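Local coordinates for protein aac(6')-Ii (Enterococcus faecium, PDB 1N71) that transfers an acetyl group from acetyl-coenzyme A to the 6'-amino group of aminoglycoside antibiotics, so giving resistance to them, at residues A[39-42]-A[46-49]; A[124-129]-A[158-163]; A[142-147]-A[152-157]. All coordinates share one frame; numbering follows the deposited sequence.

Interaction 1: residues A[39-42]-A[46-49]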
loop_
_atom_site.group_PDB
_atom_site.type_symbol
_atom_site.label_atom_id
_atom_site.label_comp_id
_atom_site.label_asym_id
_atom_site.label_seq_id
_atom_site.Cartn_x
_atom_site.Cartn_y
_atom_site.Cartn_z
ATOM N N GLU A 39 17.168 -3.952 3.930
ATOM C CA GLU A 39 16.150 -3.020 3.468
ATOM C C GLU A 39 15.429 -2.402 4.667
ATOM O O GLU A 39 15.029 -1.235 4.640
ATOM C CB GLU A 39 15.160 -3.759 2.567
ATOM C CG GLU A 39 14.174 -2.864 1.847
ATOM C CD GLU A 39 13.942 -3.307 0.415
ATOM O OE1 GLU A 39 13.574 -4.483 0.203
ATOM O OE2 GLU A 39 14.132 -2.474 -0.501
ATOM N N MET A 40 15.282 -3.190 5.727
ATOM C CA MET A 40 14.622 -2.735 6.941
ATOM C C MET A 40 15.549 -1.843 7.772
ATOM O O MET A 40 15.099 -1.140 8.680
ATOM C CB MET A 40 14.165 -3.943 7.767
ATOM C CG MET A 40 13.135 -4.812 7.049
ATOM S SD MET A 40 12.706 -6.342 7.905
ATOM C CE MET A 40 11.619 -7.100 6.693
ATOM N N MET A 41 16.840 -1.864 7.447
ATOM C CA MET A 41 17.829 -1.059 8.164
ATOM C C MET A 41 17.960 0.353 7.589
ATOM O O MET A 41 18.719 1.174 8.108
ATOM C CB MET A 41 19.199 -1.746 8.126
ATOM C CG MET A 41 19.241 -3.113 8.790
ATOM S SD MET A 41 18.822 -3.055 10.541
ATOM C CE MET A 41 17.077 -3.510 10.477
ATOM N N ASN A 42 17.226 0.627 6.515
ATOM C CA ASN A 42 17.256 1.936 5.863
ATOM C C ASN A 42 17.050 3.074 6.872
ATOM O O ASN A 42 16.142 3.024 7.700
ATOM C CB ASN A 42 16.170 1.996 4.788
ATOM C CG ASN A 42 16.317 3.195 3.874
ATOM O OD1 ASN A 42 16.455 4.326 4.333
ATOM N ND2 ASN A 42 16.279 2.951 2.570
ATOM N N ILE A 46 12.038 2.995 10.514
ATOM C CA ILE A 46 12.183 2.846 11.947
ATOM C C ILE A 46 12.338 1.345 12.167
ATOM O O ILE A 46 11.661 0.541 11.515
ATOM C CB ILE A 46 10.944 3.395 12.685
ATOM C CG1 ILE A 46 10.901 4.919 12.525
ATOM C CG2 ILE A 46 10.986 3.016 14.155
ATOM C CD1 ILE A 46 9.606 5.555 12.980
ATOM N N ALA A 47 13.258 0.978 13.054
ATOM C CA ALA A 47 13.533 -0.417 13.370
ATOM C C ALA A 47 13.650 -0.572 14.884
ATOM O O ALA A 47 14.590 -0.065 15.501
ATOM C CB ALA A 47 14.822 -0.855 12.698
ATOM N N VAL A 48 12.689 -1.273 15.472
ATOM C CA VAL A 48 12.658 -1.484 16.914
ATOM C C VAL A 48 12.764 -2.963 17.248
ATOM O O VAL A 48 12.088 -3.797 16.647
ATOM C CB VAL A 48 11.357 -0.910 17.512
ATOM C CG1 VAL A 48 11.289 -1.182 19.006
ATOM C CG2 VAL A 48 11.286 0.583 17.231
ATOM N N ALA A 49 13.606 -3.287 18.223
ATOM C CA ALA A 49 13.792 -4.676 18.608
ATOM C C ALA A 49 13.397 -4.977 20.040
ATOM O O ALA A 49 13.359 -4.093 20.901
ATOM C CB ALA A 49 15.236 -5.084 18.384
HETATM O O HOH W 1 12.544 -1.552 9.739
#
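Ala-47 meets Met-40 and Met-41 with its single methyl group, and both direct contacts across the pair fall on that carbon. The apolar part is a touch between two methyls. Met-41 starts with its CA-CB bond directed away from the strand, but the chain bends at chi2 (-61°) and again at chi3 (97°), and this folding brings CE back to 4.1 Å from Ala-47 CB. The same methionine also lies against Phe-6 and Arg-8. Met-40 takes another course: its nearly straight side chain leads off to Phe-59 and Pro-75, and the residue meets the strand through its backbone, with Met-40 O 4.0 Å from Ala-47 CB.

The polar part runs through water. One ordered molecule donates to Met-40 O at 2.8 Å and to Ile-46 O at 2.9 Å, so both of its protons are spent on carbonyls of the two segments. The strand's own backbone bonds go to strand 55-66 (Ile-46 with Ala-62) and to the residue following strand 2-5 (Ala-47 with Phe-6), while the CA-CB bond of Ile-46 is turned away and its side chain packs on helix 87-101.

This is a short helix-to-strand connection in the N-terminal half of the GNAT fold, burying 91 Å² in all. Two carbonyl oxygens cannot bond each other; the water supplies donors to both, so the pair can lie close in a buried contact.

Interaction 2: residues A[124-129]-A[158-163]. Unlike the reference sequence in segment 124-129: Glu-127 (reference Val).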
loop_
_atom_site.group_PDB
_atom_site.type_symbol
_atom_site.label_atom_id
_atom_site.label_comp_id
_atom_site.label_asym_id
_atom_site.label_seq_id
_atom_site.Cartn_x
_atom_site.Cartn_y
_atom_site.Cartn_z
ATOM N N ASP A 124 -17.518 -12.911 -1.474
ATOM C CA ASP A 124 -17.279 -11.877 -2.480
ATOM C C ASP A 124 -17.281 -10.533 -1.767
ATOM O O ASP A 124 -18.339 -10.036 -1.369
ATOM C CB ASP A 124 -18.375 -11.887 -3.549
ATOM C CG ASP A 124 -18.034 -10.997 -4.730
ATOM O OD1 ASP A 124 -17.266 -10.032 -4.538
ATOM O OD2 ASP A 124 -18.539 -11.254 -5.844
ATOM N N LEU A 125 -16.101 -9.940 -1.619
ATOM C CA LEU A 125 -15.976 -8.669 -0.918
ATOM C C LEU A 125 -16.509 -7.438 -1.631
ATOM O O LEU A 125 -16.562 -6.361 -1.037
ATOM C CB LEU A 125 -14.521 -8.437 -0.504
ATOM C CG LEU A 125 -14.119 -9.229 0.741
ATOM C CD1 LEU A 125 -12.662 -8.951 1.084
ATOM C CD2 LEU A 125 -15.025 -8.829 1.910
ATOM N N TYR A 126 -16.893 -7.576 -2.897
ATOM C CA TYR A 126 -17.452 -6.436 -3.615
ATOM C C TYR A 126 -18.926 -6.285 -3.237
ATOM O O TYR A 126 -19.540 -5.240 -3.477
ATOM C CB TYR A 126 -17.300 -6.623 -5.130
ATOM C CG TYR A 126 -15.871 -6.451 -5.601
ATOM C CD1 TYR A 126 -15.249 -5.201 -5.557
ATOM C CD2 TYR A 126 -15.122 -7.543 -6.039
ATOM C CE1 TYR A 126 -13.917 -5.041 -5.934
ATOM C CE2 TYR A 126 -13.784 -7.394 -6.420
ATOM C CZ TYR A 126 -13.189 -6.137 -6.363
ATOM O OH TYR A 126 -11.867 -5.978 -6.731
ATOM N N GLU A 127 -19.474 -7.329 -2.617
ATOM C CA GLU A 127 -20.868 -7.346 -2.182
ATOM C C GLU A 127 -20.989 -7.015 -0.703
ATOM O O GLU A 127 -20.485 -7.755 0.136
ATOM C CB GLU A 127 -21.479 -8.728 -2.431
ATOM C CG GLU A 127 -21.445 -9.156 -3.880
ATOM C CD GLU A 127 -22.017 -8.089 -4.791
ATOM O OE1 GLU A 127 -23.162 -7.657 -4.545
ATOM O OE2 GLU A 127 -21.321 -7.680 -5.745
ATOM N N HIS A 128 -21.665 -5.913 -0.384
ATOM C CA HIS A 128 -21.846 -5.505 1.008
ATOM C C HIS A 128 -20.479 -5.364 1.672
ATOM O O HIS A 128 -20.283 -5.726 2.834
ATOM C CB HIS A 128 -22.685 -6.541 1.763
ATOM C CG HIS A 128 -24.020 -6.810 1.140
ATOM N ND1 HIS A 128 -24.970 -5.827 0.957
ATOM C CD2 HIS A 128 -24.567 -7.953 0.660
ATOM C CE1 HIS A 128 -26.042 -6.351 0.391
ATOM N NE2 HIS A 128 -25.824 -7.640 0.201
ATOM N N THR A 129 -19.541 -4.829 0.902
ATOM C CA THR A 129 -18.170 -4.616 1.335
ATOM C C THR A 129 -18.025 -4.132 2.773
ATOM O O THR A 129 -17.483 -4.833 3.626
ATOM C CB THR A 129 -17.474 -3.595 0.412
ATOM O OG1 THR A 129 -17.625 -4.010 -0.950
ATOM C CG2 THR A 129 -15.993 -3.492 0.742
ATOM N N LEU A 158 -8.820 -5.448 0.308
ATOM C CA LEU A 158 -8.387 -5.621 -1.069
ATOM C C LEU A 158 -8.921 -6.980 -1.507
ATOM O O LEU A 158 -8.306 -8.017 -1.256
ATOM C CB LEU A 158 -6.864 -5.594 -1.154
ATOM C CG LEU A 158 -6.273 -5.745 -2.556
ATOM C CD1 LEU A 158 -7.022 -4.857 -3.545
ATOM C CD2 LEU A 158 -4.794 -5.392 -2.508
ATOM N N PRO A 159 -10.084 -6.988 -2.168
ATOM C CA PRO A 159 -10.692 -8.242 -2.623
ATOM C C PRO A 159 -9.816 -9.109 -3.531
ATOM O O PRO A 159 -9.199 -8.616 -4.476
ATOM C CB PRO A 159 -11.967 -7.772 -3.332
ATOM C CG PRO A 159 -12.301 -6.480 -2.615
ATOM C CD PRO A 159 -10.931 -5.836 -2.520
ATOM N N ASN A 160 -9.766 -10.402 -3.221
ATOM C CA ASN A 160 -9.011 -11.373 -4.012
ATOM C C ASN A 160 -7.530 -11.050 -4.210
ATOM O O ASN A 160 -6.927 -11.481 -5.191
ATOM C CB ASN A 160 -9.677 -11.515 -5.381
ATOM C CG ASN A 160 -11.180 -11.659 -5.279
ATOM O OD1 ASN A 160 -11.682 -12.554 -4.600
ATOM N ND2 ASN A 160 -11.912 -10.778 -5.955
ATOM N N ALA A 161 -6.944 -10.313 -3.272
ATOM C CA ALA A 161 -5.544 -9.910 -3.378
ATOM C C ALA A 161 -4.554 -11.048 -3.599
ATOM O O ALA A 161 -3.714 -10.989 -4.499
ATOM C CB ALA A 161 -5.141 -9.116 -2.131
ATOM N N ASN A 162 -4.659 -12.077 -2.765
ATOM C CA ASN A 162 -3.764 -13.226 -2.810
ATOM C C ASN A 162 -4.406 -14.412 -3.520
ATOM O O ASN A 162 -3.969 -15.548 -3.359
ATOM C CB ASN A 162 -3.410 -13.625 -1.378
ATOM C CG ASN A 162 -2.897 -12.457 -0.560
ATOM O OD1 ASN A 162 -1.728 -12.091 -0.652
ATOM N ND2 ASN A 162 -3.779 -11.850 0.232
ATOM N N GLY A 163 -5.438 -14.141 -4.309
ATOM C CA GLY A 163 -6.145 -15.204 -5.000
ATOM C C GLY A 163 -7.615 -15.076 -4.653
ATOM O O GLY A 163 -7.977 -14.288 -3.782
HETATM O O HOH W 2 -14.870 -11.024 -6.122
HETATM O O HOH W 3 -13.827 -11.515 -2.957
#
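Pro-159 is the tight centre of this contact, wedged between Leu-125 and the ring of Tyr-126. Its CG lies 3.6 Å from Leu-125 CB, while its CB sits over one face of the tyrosine, 4.0 Å from the ring centroid and 28° off the normal, a CH-pi contact. The two cross at about a right angle. Tyr-126 CG stands anti to its carbonyl carbon (chi1 -73°), which swings the ring across the proline, and the phenol end carries on toward Thr-174 of the second subunit.

The wetter side is built round Asn-160. Its ND2 passes 3.9 Å from Tyr-126 CE2, with amide and ring planes 50° apart, bonds Thr-174 OG1 of the second subunit, and donates to a water at 3.0 Å that is only weakly bonded to Asp-124 OD1. A second water accepts from Leu-125 N and lies 2.9 Å from Asn-160 OD1, an oxygen that also receives Asp-165 N. Asp-124 OD1 further accepts Tyr-126 N at 3.0 Å, on its anti side and tilted out of the carboxylate plane, closing an Asx turn that fixes the loop carrying the ring.

Two loops, one leading into helix 129-134 and one following strand 153-158, are joined within the dimer interface, where Tyr-126 O and Thr-129 OG1 both meet Lys-153 of the second subunit. Direct adhesion is apolar; water, Asp-165 and the second subunit satisfy Asn-160.

Interaction 3: residues A[142-147]-A[152-157]. With COA (coenzyme A), chain E.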
loop_
_atom_site.group_PDB
_atom_site.type_symbol
_atom_site.label_atom_id
_atom_site.label_comp_id
_atom_site.label_asym_id
_atom_site.label_seq_id
_atom_site.Cartn_x
_atom_site.Cartn_y
_atom_site.Cartn_z
ATOM N N HIS A 142 -7.131 -14.734 14.148
ATOM C CA HIS A 142 -6.449 -13.940 13.139
ATOM C C HIS A 142 -5.881 -12.711 13.849
ATOM O O HIS A 142 -6.543 -12.117 14.702
ATOM C CB HIS A 142 -7.426 -13.499 12.056
ATOM C CG HIS A 142 -6.770 -12.779 10.925
ATOM N ND1 HIS A 142 -6.387 -13.412 9.762
ATOM C CD2 HIS A 142 -6.369 -11.493 10.804
ATOM C CE1 HIS A 142 -5.777 -12.545 8.975
ATOM N NE2 HIS A 142 -5.753 -11.373 9.584
ATOM N N PRO A 143 -4.656 -12.305 13.494
ATOM C CA PRO A 143 -4.037 -11.141 14.136
ATOM C C PRO A 143 -4.688 -9.773 13.949
ATOM O O PRO A 143 -4.255 -8.806 14.572
ATOM C CB PRO A 143 -2.607 -11.179 13.606
ATOM C CG PRO A 143 -2.782 -11.737 12.230
ATOM C CD PRO A 143 -3.769 -12.867 12.461
ATOM N N TYR A 144 -5.718 -9.666 13.110
ATOM C CA TYR A 144 -6.343 -8.360 12.937
ATOM C C TYR A 144 -6.870 -7.879 14.283
ATOM O O TYR A 144 -6.819 -6.689 14.590
ATOM C CB TYR A 144 -7.502 -8.400 11.922
ATOM C CG TYR A 144 -8.839 -8.839 12.494
ATOM C CD1 TYR A 144 -9.192 -10.188 12.544
ATOM C CD2 TYR A 144 -9.746 -7.903 12.996
ATOM C CE1 TYR A 144 -10.418 -10.595 13.079
ATOM C CE2 TYR A 144 -10.974 -8.300 13.536
ATOM C CZ TYR A 144 -11.301 -9.651 13.574
ATOM O OH TYR A 144 -12.505 -10.055 14.113
ATOM N N GLU A 145 -7.376 -8.818 15.078
ATOM C CA GLU A 145 -7.925 -8.507 16.390
ATOM C C GLU A 145 -6.843 -7.992 17.334
ATOM O O GLU A 145 -7.125 -7.219 18.253
ATOM C CB GLU A 145 -8.599 -9.751 16.968
ATOM C CG GLU A 145 -9.317 -9.526 18.285
ATOM C CD GLU A 145 -10.401 -10.567 18.524
ATOM O OE1 GLU A 145 -10.169 -11.752 18.207
ATOM O OE2 GLU A 145 -11.483 -10.199 19.029
ATOM N N PHE A 146 -5.610 -8.429 17.109
ATOM C CA PHE A 146 -4.487 -7.969 17.918
ATOM C C PHE A 146 -4.364 -6.462 17.703
ATOM O O PHE A 146 -4.236 -5.686 18.653
ATOM C CB PHE A 146 -3.197 -8.663 17.473
ATOM C CG PHE A 146 -1.939 -7.943 17.892
ATOM C CD1 PHE A 146 -1.538 -7.926 19.229
ATOM C CD2 PHE A 146 -1.166 -7.272 16.951
ATOM C CE1 PHE A 146 -0.381 -7.247 19.618
ATOM C CE2 PHE A 146 -0.009 -6.589 17.324
ATOM C CZ PHE A 146 0.386 -6.576 18.662
ATOM N N TYR A 147 -4.412 -6.050 16.441
ATOM C CA TYR A 147 -4.299 -4.638 16.115
ATOM C C TYR A 147 -5.506 -3.851 16.610
ATOM O O TYR A 147 -5.358 -2.737 17.110
ATOM C CB TYR A 147 -4.117 -4.466 14.607
ATOM C CG TYR A 147 -2.790 -5.006 14.117
ATOM C CD1 TYR A 147 -1.589 -4.368 14.446
ATOM C CD2 TYR A 147 -2.730 -6.168 13.349
ATOM C CE1 TYR A 147 -0.367 -4.873 14.022
ATOM C CE2 TYR A 147 -1.508 -6.684 12.916
ATOM C CZ TYR A 147 -0.333 -6.032 13.257
ATOM O OH TYR A 147 0.870 -6.529 12.826
ATOM N N TYR A 152 -6.206 0.102 16.406
ATOM C CA TYR A 152 -6.274 0.172 14.948
ATOM C C TYR A 152 -7.671 -0.224 14.505
ATOM O O TYR A 152 -8.350 -0.998 15.179
ATOM C CB TYR A 152 -5.234 -0.749 14.296
ATOM C CG TYR A 152 -3.812 -0.277 14.513
ATOM C CD1 TYR A 152 -3.239 -0.294 15.785
ATOM C CD2 TYR A 152 -3.068 0.265 13.463
ATOM C CE1 TYR A 152 -1.961 0.229 16.011
ATOM C CE2 TYR A 152 -1.788 0.793 13.679
ATOM C CZ TYR A 152 -1.248 0.774 14.955
ATOM O OH TYR A 152 -0.011 1.330 15.185
ATOM N N LYS A 153 -8.094 0.309 13.369
ATOM C CA LYS A 153 -9.422 0.028 12.838
ATOM C C LYS A 153 -9.324 -0.463 11.403
ATOM O O LYS A 153 -8.454 -0.029 10.659
ATOM C CB LYS A 153 -10.254 1.316 12.899
ATOM C CG LYS A 153 -11.464 1.377 11.982
ATOM C CD LYS A 153 -12.175 2.729 12.123
ATOM C CE LYS A 153 -13.431 2.797 11.267
ATOM N NZ LYS A 153 -14.284 3.976 11.613
ATOM N N ILE A 154 -10.201 -1.380 11.009
ATOM C CA ILE A 154 -10.179 -1.840 9.626
ATOM C C ILE A 154 -10.777 -0.698 8.818
ATOM O O ILE A 154 -11.927 -0.306 9.041
ATOM C CB ILE A 154 -11.039 -3.105 9.413
ATOM C CG1 ILE A 154 -10.474 -4.263 10.247
ATOM C CG2 ILE A 154 -11.063 -3.464 7.912
ATOM C CD1 ILE A 154 -11.334 -5.538 10.232
ATOM N N VAL A 155 -9.995 -0.161 7.887
ATOM C CA VAL A 155 -10.439 0.951 7.056
ATOM C C VAL A 155 -10.538 0.575 5.587
ATOM O O VAL A 155 -10.818 1.419 4.740
ATOM C CB VAL A 155 -9.486 2.145 7.171
ATOM C CG1 VAL A 155 -9.531 2.710 8.584
ATOM C CG2 VAL A 155 -8.065 1.713 6.813
ATOM N N GLY A 156 -10.295 -0.690 5.277
ATOM C CA GLY A 156 -10.396 -1.105 3.892
ATOM C C GLY A 156 -10.026 -2.553 3.686
ATOM O O GLY A 156 -9.471 -3.193 4.580
ATOM N N VAL A 157 -10.347 -3.067 2.504
ATOM C CA VAL A 157 -10.033 -4.438 2.135
ATOM C C VAL A 157 -9.645 -4.476 0.665
ATOM O O VAL A 157 -10.070 -3.634 -0.122
ATOM C CB VAL A 157 -11.236 -5.407 2.339
ATOM C CG1 VAL A 157 -11.554 -5.546 3.826
ATOM C CG2 VAL A 157 -12.457 -4.907 1.560
HETATM N N1A COA E . -5.924 -13.097 17.569
HETATM C C2A COA E . -6.633 -12.437 18.503
HETATM N N3A COA E . -6.161 -11.713 19.543
HETATM C C4A COA E . -4.784 -11.699 19.559
HETATM C C5A COA E . -3.934 -12.326 18.676
HETATM C C6A COA E . -4.553 -13.061 17.615
HETATM N N6A COA E . -3.848 -13.713 16.693
HETATM N N7A COA E . -2.610 -12.086 19.010
HETATM C C8A COA E . -2.691 -11.346 20.077
HETATM N N9A COA E . -3.979 -11.070 20.473
HETATM C C1B COA E . -4.435 -10.278 21.625
HETATM C C2B COA E . -4.077 -10.913 22.973
HETATM O O2B COA E . -5.111 -11.831 23.350
HETATM C C3B COA E . -4.044 -9.759 23.969
HETATM O O3B COA E . -5.401 -9.415 24.298
HETATM P P3B COA E . -5.885 -9.305 25.833
HETATM O O7A COA E . -5.601 -10.645 26.402
HETATM O O8A COA E . -7.328 -8.979 25.720
HETATM O O9A COA E . -5.059 -8.211 26.398
HETATM C C4B COA E . -3.468 -8.632 23.100
HETATM O O4B COA E . -3.805 -9.008 21.759
HETATM C C5B COA E . -1.960 -8.396 23.261
HETATM O O5B COA E . -1.222 -9.492 22.708
HETATM P P1A COA E . 0.387 -9.583 22.808
HETATM O O1A COA E . 0.737 -10.586 23.837
HETATM O O2A COA E . 0.944 -8.214 22.888
HETATM O O3A COA E . 0.731 -10.181 21.359
HETATM P P2A COA E . 2.029 -11.021 20.916
HETATM O O4A COA E . 1.677 -12.457 20.898
HETATM O O5A COA E . 3.217 -10.564 21.666
HETATM O O6A COA E . 2.197 -10.532 19.396
HETATM C CBP COA E . 1.488 -10.969 17.109
HETATM C CCP COA E . 1.073 -10.515 18.502
HETATM C CDP COA E . 0.232 -11.026 16.230
HETATM C CEP COA E . 2.497 -9.936 16.524
HETATM C CAP COA E . 2.159 -12.405 17.235
HETATM O OAP COA E . 1.238 -13.382 17.730
HETATM C C9P COA E . 2.854 -12.863 15.940
HETATM O O9P COA E . 4.086 -12.784 15.833
HETATM N N8P COA E . 2.056 -13.333 14.972
HETATM C C7P COA E . 2.501 -13.816 13.670
HETATM C C6P COA E . 2.878 -12.685 12.716
HETATM C C5P COA E . 1.682 -12.029 12.051
HETATM O O5P COA E . 0.824 -12.715 11.480
HETATM N N4P COA E . 1.629 -10.691 12.123
HETATM C C3P COA E . 0.570 -9.852 11.551
HETATM C C2P COA E . 1.127 -8.771 10.638
HETATM S S1P COA E . 0.224 -8.613 9.087
#
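Helix 144-149 turns back into strand 153-158 through a backbone bond from Tyr-152 N to Tyr-147 O, 3.0 Å long with an N-H...O angle of 159°, the donor standing above the carbonyl plane. Beside it the two tyrosines pack from their roots, Tyr-147 CB being 3.9 Å from Tyr-152 CB. Further out, the edge of the Tyr-147 ring points at the face of Tyr-152 in a T-shaped pair, centroids 5.9 Å apart and planes at 69°. The far end of Tyr-152 bonds Glu-96. One helical turn earlier, Tyr-144 lies obliquely against Ile-154, CD2 to CD1 at 4.0 Å. Its ring reaches there with CG between the backbone N and carbonyl carbon (chi1 84°).

The same helix lines the coenzyme A pocket. Phe-146 turns one face to the pantetheine carbon CCP, which lies over the ring centre, and its CB touches the adenine. Glu-145 runs its CB and CG past adenine C2A, while its OE1 is bonded to Asn-138. Tyr-147 presents its edge to C3P of the thiol-bearing arm, with OH 3.1 Å from C2P.

Val-155 and Gly-156 form a classic beta bulge opposite Trp-170, and Val-155 and Val-157 also make backbone hydrogen bonds to the second subunit. Aromatic residues of one short helix thus meet both the strand and the cofactor, Tyr-147 doing both, and Phe-146 and Tyr-147 form a largely apolar wall.

Overall arrangement
All three contacts are buried, but in different settings. Interactions 1 and 3 reach the same mixed sheet on opposite sides of the chain's centre, 23 Å apart between centres; each sets a helix and what adjoins it against a strand. Interaction 1 uses small apolar groups and a water and is touched by no other chain of the assembly, whereas interaction 3 uses aromatic rings and a direct backbone bond, and borders coenzyme A. Interaction 2, farthest from the centre, joins loops and lies far from the coenzyme A pocket. Interaction 3 is nested within the loop it closes, and they touch where Val-157 packs on Leu-125 and Thr-129; both also meet the second subunit.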